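Local coordinates for ESX-5 secretion-associated protein EspG5 (Mycobacterium marinum, PDB 6VJ5), which acts as a specific chaperone for cognate PE/PPE proteins, prevents aggregation of their dimers and is required for secretion of LipY and PE31/PPE18, at residues A224-Q229 with A239-L244; D232-P237 with L289-W294. All coordinates share one frame; numbering follows the deposited sequence.

Contact 1 of 2, residues A224-Q229 with A239-L244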
# COMPACT_ATOMS: atom_id res chain seq x y z
N ALA C 224 18.06 12.27 20.43
CA ALA C 224 18.78 11.10 19.93
C ALA C 224 19.34 11.45 18.56
O ALA C 224 18.62 12.00 17.72
CB ALA C 224 17.86 9.88 19.85
N VAL C 225 20.62 11.16 18.34
CA VAL C 225 21.30 11.53 17.11
C VAL C 225 22.03 10.30 16.58
O VAL C 225 22.79 9.66 17.31
CB VAL C 225 22.29 12.69 17.33
CG1 VAL C 225 22.90 13.12 16.01
CG2 VAL C 225 21.59 13.85 18.02
N TYR C 226 21.82 9.99 15.30
CA TYR C 226 22.46 8.86 14.65
C TYR C 226 22.51 9.13 13.15
O TYR C 226 21.94 10.10 12.65
CB TYR C 226 21.74 7.55 14.97
CG TYR C 226 20.28 7.57 14.59
CD1 TYR C 226 19.34 8.18 15.41
CD2 TYR C 226 19.84 6.97 13.42
CE1 TYR C 226 18.00 8.20 15.08
CE2 TYR C 226 18.50 6.99 13.07
CZ TYR C 226 17.59 7.60 13.91
OH TYR C 226 16.25 7.62 13.57
N ALA C 227 23.20 8.25 12.43
CA ALA C 227 23.45 8.46 11.02
C ALA C 227 23.30 7.16 10.24
O ALA C 227 23.34 6.06 10.80
CB ALA C 227 24.85 9.04 10.77
N ARG C 228 23.14 7.31 8.92
CA ARG C 228 22.95 6.19 8.01
C ARG C 228 23.74 6.47 6.74
O ARG C 228 23.73 7.59 6.22
CB ARG C 228 21.46 6.01 7.70
CG ARG C 228 21.02 4.56 7.56
CD ARG C 228 19.50 4.39 7.79
NE ARG C 228 18.75 5.61 7.52
CZ ARG C 228 17.90 6.18 8.38
NH1 ARG C 228 17.28 7.29 8.04
NH2 ARG C 228 17.66 5.62 9.56
N GLN C 229 24.44 5.45 6.24
CA GLN C 229 25.27 5.56 5.05
C GLN C 229 24.80 4.57 3.99
O GLN C 229 24.26 3.50 4.31
CB GLN C 229 26.74 5.29 5.39
CG GLN C 229 27.72 6.24 4.74
CD GLN C 229 29.16 5.97 5.14
OE1 GLN C 229 29.46 4.93 5.72
NE2 GLN C 229 30.05 6.90 4.83
N ALA C 239 26.95 2.47 14.28
CA ALA C 239 26.91 1.52 15.38
C ALA C 239 26.60 2.20 16.71
O ALA C 239 26.15 1.54 17.64
CB ALA C 239 28.24 0.77 15.48
N SER C 240 26.82 3.51 16.79
CA SER C 240 26.65 4.27 18.02
C SER C 240 25.57 5.33 17.83
O SER C 240 25.37 5.86 16.74
CB SER C 240 27.96 4.95 18.42
OG SER C 240 27.74 5.93 19.41
N VAL C 241 24.87 5.63 18.93
CA VAL C 241 23.88 6.70 18.97
C VAL C 241 24.28 7.67 20.07
O VAL C 241 24.74 7.26 21.14
CB VAL C 241 22.46 6.16 19.22
CG1 VAL C 241 21.44 7.30 19.19
CG2 VAL C 241 22.10 5.09 18.20
N LEU C 242 24.10 8.96 19.81
CA LEU C 242 24.30 10.00 20.81
C LEU C 242 22.95 10.36 21.41
O LEU C 242 22.05 10.82 20.70
CB LEU C 242 24.94 11.25 20.21
CG LEU C 242 24.99 12.47 21.15
CD1 LEU C 242 25.85 12.18 22.37
CD2 LEU C 242 25.49 13.70 20.40
N SER C 243 22.81 10.17 22.72
CA SER C 243 21.61 10.56 23.45
C SER C 243 21.96 11.69 24.42
O SER C 243 22.84 11.53 25.27
CB SER C 243 21.02 9.37 24.21
OG SER C 243 19.92 9.78 24.99
N LEU C 244 21.26 12.81 24.28
CA LEU C 244 21.32 13.91 25.24
C LEU C 244 20.02 13.93 26.04
O LEU C 244 18.94 13.76 25.47
CB LEU C 244 21.51 15.25 24.54
CG LEU C 244 22.65 15.36 23.54
CD1 LEU C 244 22.77 16.81 23.09
CD2 LEU C 244 23.95 14.87 24.12

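Contact 2 of 2, residues D232-P237 with L289-W294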
# COMPACT_ATOMS: atom_id res chain seq x y z
N ASP C 232 26.22 1.41 -3.12
CA ASP C 232 25.44 0.77 -4.18
C ASP C 232 23.96 0.76 -3.81
O ASP C 232 23.29 1.79 -3.91
CB ASP C 232 25.97 -0.65 -4.48
CG ASP C 232 26.09 -1.53 -3.25
OD1 ASP C 232 26.92 -1.24 -2.36
OD2 ASP C 232 25.35 -2.53 -3.18
N ASP C 233 23.44 -0.39 -3.38
CA ASP C 233 22.07 -0.47 -2.87
C ASP C 233 21.99 -0.90 -1.41
O ASP C 233 20.90 -0.86 -0.83
CB ASP C 233 21.23 -1.44 -3.72
CG ASP C 233 19.77 -1.44 -3.34
OD1 ASP C 233 19.11 -0.39 -3.47
OD2 ASP C 233 19.27 -2.50 -2.89
N ALA C 234 23.11 -1.29 -0.80
CA ALA C 234 23.12 -1.68 0.61
C ALA C 234 23.19 -0.45 1.51
O ALA C 234 23.64 0.63 1.10
CB ALA C 234 24.31 -2.60 0.89
N LYS C 235 22.75 -0.62 2.75
CA LYS C 235 22.70 0.49 3.70
C LYS C 235 23.13 0.00 5.08
O LYS C 235 23.17 -1.20 5.36
CB LYS C 235 21.29 1.10 3.77
CG LYS C 235 20.27 0.26 4.53
CD LYS C 235 18.85 0.51 4.02
CE LYS C 235 17.79 -0.07 4.95
NZ LYS C 235 17.43 -1.48 4.64
N GLY C 236 23.48 0.97 5.94
CA GLY C 236 23.90 0.67 7.29
C GLY C 236 23.87 1.86 8.23
O GLY C 236 24.25 2.98 7.86
N PRO C 237 23.42 1.65 9.46
CA PRO C 237 23.39 2.73 10.45
C PRO C 237 24.71 2.85 11.19
O PRO C 237 25.56 1.95 11.17
CB PRO C 237 22.27 2.28 11.40
CG PRO C 237 22.48 0.78 11.46
CD PRO C 237 22.93 0.38 10.04
N LEU C 289 30.11 4.87 11.23
CA LEU C 289 29.40 4.48 10.03
C LEU C 289 30.15 3.36 9.31
O LEU C 289 31.39 3.28 9.38
CB LEU C 289 29.24 5.68 9.10
CG LEU C 289 28.17 6.68 9.53
CD1 LEU C 289 28.35 8.00 8.83
CD2 LEU C 289 26.79 6.10 9.25
N PRO C 290 29.43 2.49 8.59
CA PRO C 290 30.08 1.28 8.06
C PRO C 290 30.98 1.53 6.86
O PRO C 290 31.93 0.76 6.66
CB PRO C 290 28.89 0.38 7.69
CG PRO C 290 27.77 1.35 7.39
CD PRO C 290 27.98 2.52 8.34
N TYR C 291 30.71 2.54 6.03
CA TYR C 291 31.40 2.71 4.76
C TYR C 291 32.43 3.84 4.79
O TYR C 291 32.69 4.47 3.76
CB TYR C 291 30.39 2.94 3.64
CG TYR C 291 29.27 1.91 3.57
CD1 TYR C 291 29.51 0.57 3.87
CD2 TYR C 291 27.98 2.28 3.22
CE1 TYR C 291 28.49 -0.36 3.81
CE2 TYR C 291 26.95 1.35 3.16
CZ TYR C 291 27.22 0.03 3.46
OH TYR C 291 26.19 -0.89 3.41
N GLY C 292 33.03 4.09 5.94
CA GLY C 292 34.19 4.97 6.00
C GLY C 292 33.85 6.44 5.89
O GLY C 292 32.71 6.88 6.10
N GLU C 293 34.87 7.22 5.54
CA GLU C 293 34.84 8.68 5.58
C GLU C 293 33.50 9.24 5.14
O GLU C 293 33.10 9.12 3.98
CB GLU C 293 35.95 9.24 4.69
CG GLU C 293 37.35 8.98 5.21
CD GLU C 293 38.42 9.52 4.30
OE1 GLU C 293 38.08 10.11 3.25
OE2 GLU C 293 39.62 9.35 4.63
N TRP C 294 32.82 9.91 6.07
CA TRP C 294 31.45 10.34 5.84
C TRP C 294 31.38 11.62 5.02
O TRP C 294 30.45 11.78 4.22
CB TRP C 294 30.75 10.54 7.19
CG TRP C 294 31.40 11.56 8.07
CD1 TRP C 294 32.44 11.36 8.93
CD2 TRP C 294 31.04 12.95 8.18
NE1 TRP C 294 32.75 12.53 9.57
CE2 TRP C 294 31.91 13.52 9.13
CE3 TRP C 294 30.08 13.75 7.58
CZ2 TRP C 294 31.85 14.86 9.49
CZ3 TRP C 294 30.01 15.09 7.93
CH2 TRP C 294 30.89 15.63 8.88

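Contact 1 of 2, residues A224-Q229 with A239-L244
Val-225 and Leu-242 pair across a beta hairpin made by strands 221-231 and 234-247. They form an antiparallel hydrogen-bonded pair. Val-225 N donates to Leu-242 O at 2.8 Å, with a bent N-H...O angle of 145°. The return bond, Leu-242 N to Val-225 O, is 2.9 Å long and straighter, at 165°. The next pair, Ala-224 with Ser-243, is non-hydrogen-bonded. Here Ala-224 CA adds a CA-H...O contact to Leu-242 O at 3.4 Å.

The two faces of the pair differ. Val-225 and Leu-242 share one, with CB against CB at 4.2 Å. On this face helix 275-286 packs on Leu-242 through Val-282 and Val-285. Ala-224 and Ser-243 lie on the other face, where the chain of another protein packs on Ser-243. It also hydrogen-bonds to Val-241 O through a polar side chain, consistent with a client-binding surface of the chaperone.

The hairpin sits inside a large antiparallel sheet, and strand 83-91 flanks strand 221-231 on its other edge. The pairing does not run on evenly. Val-225 is matched with Leu-242, but Ala-227 bonds to Ser-238 and Gln-229 to Gly-236. Two extra residues are therefore taken up between Ser-238 and Leu-242, where strand 234-247 is broken.

Within this break Val-241 CG1, anti to its own backbone N, closes on Val-225 O at 3.3 Å. CG2 meets Tyr-226 CB at 4.1 Å. With CG between the backbone N and the carbonyl carbon (chi1 56°), Tyr-226 meets Val-241 through CB, and the end of its side chain leads away from the 239-244 segment. Tyr-226 OH hydrogen-bonds to Glu-32, which also forms a salt bridge with Arg-228. Arg-228 NH2 lies in plane at the edge of the tyrosine ring.

Contact 2 of 2, residues D232-P237 with L289-W294
Tyr-291 and Pro-290 meet the backbone of residues 234-237 side by side. The two rings also pack on each other. Pro-290 CG sits over the centre of the Tyr-291 ring, 3.9 Å above its plane. Tyr-291 CG is anti to the carbonyl carbon, chi1 -52°, and the end of the side chain comes closer to the strand than its base. Lys-235 CA lies at the ring edge, near the ring plane. Tyr-291 OH comes to 3.6 Å from Ala-234 CB and 3.5 Å from Lys-235 N.

Pro-290 uses two ring atoms. Its CG lies 3.9 Å from Gly-236 CA, and the lack of a side chain on Gly-236 leaves the proline room to come in. Its CD lies 3.8 Å from Gly-236 O and equally near Pro-237 O. Leu-289 CD2 approaches Gly-236 O more loosely, at 4.3 Å. The type I beta turn from Leu-289 to Gly-292 carries both rings at its central positions. This turn belongs to the loop after helix 275-286, and it packs against the start of strand 234-247.

Polar ties of the turn reach the neighbouring strand, where Gln-229 hydrogen-bonds to Tyr-291 N and Gly-292 O. Against residues 234-237 the turn is held by shape and van der Waals packing, with proline ring carbons and the tyrosine hydroxyl set against the backbone and Ala-234 CB. Tyr-291 OH approaches Lys-235 N without a hydrogen bond.

Contact 1 is buried near the middle of the chain, while contact 2 is partly exposed and lies farther out, about 14 Å away between centres. Both use strand 234-247, at different points along it. Contact 1 joins it to its sheet neighbour 221-231 by backbone hydrogen bonds. Contact 2 lays a loop against its start by side-chain packing. Gln-229, in the strand of contact 1, ties the two together. Arg-228 CG also packs on Gly-236 O. The turn of contact 2 is thus hydrogen-bonded to strand 221-231, whereas on residues 234-237 of the other hairpin strand it packs without hydrogen bonds.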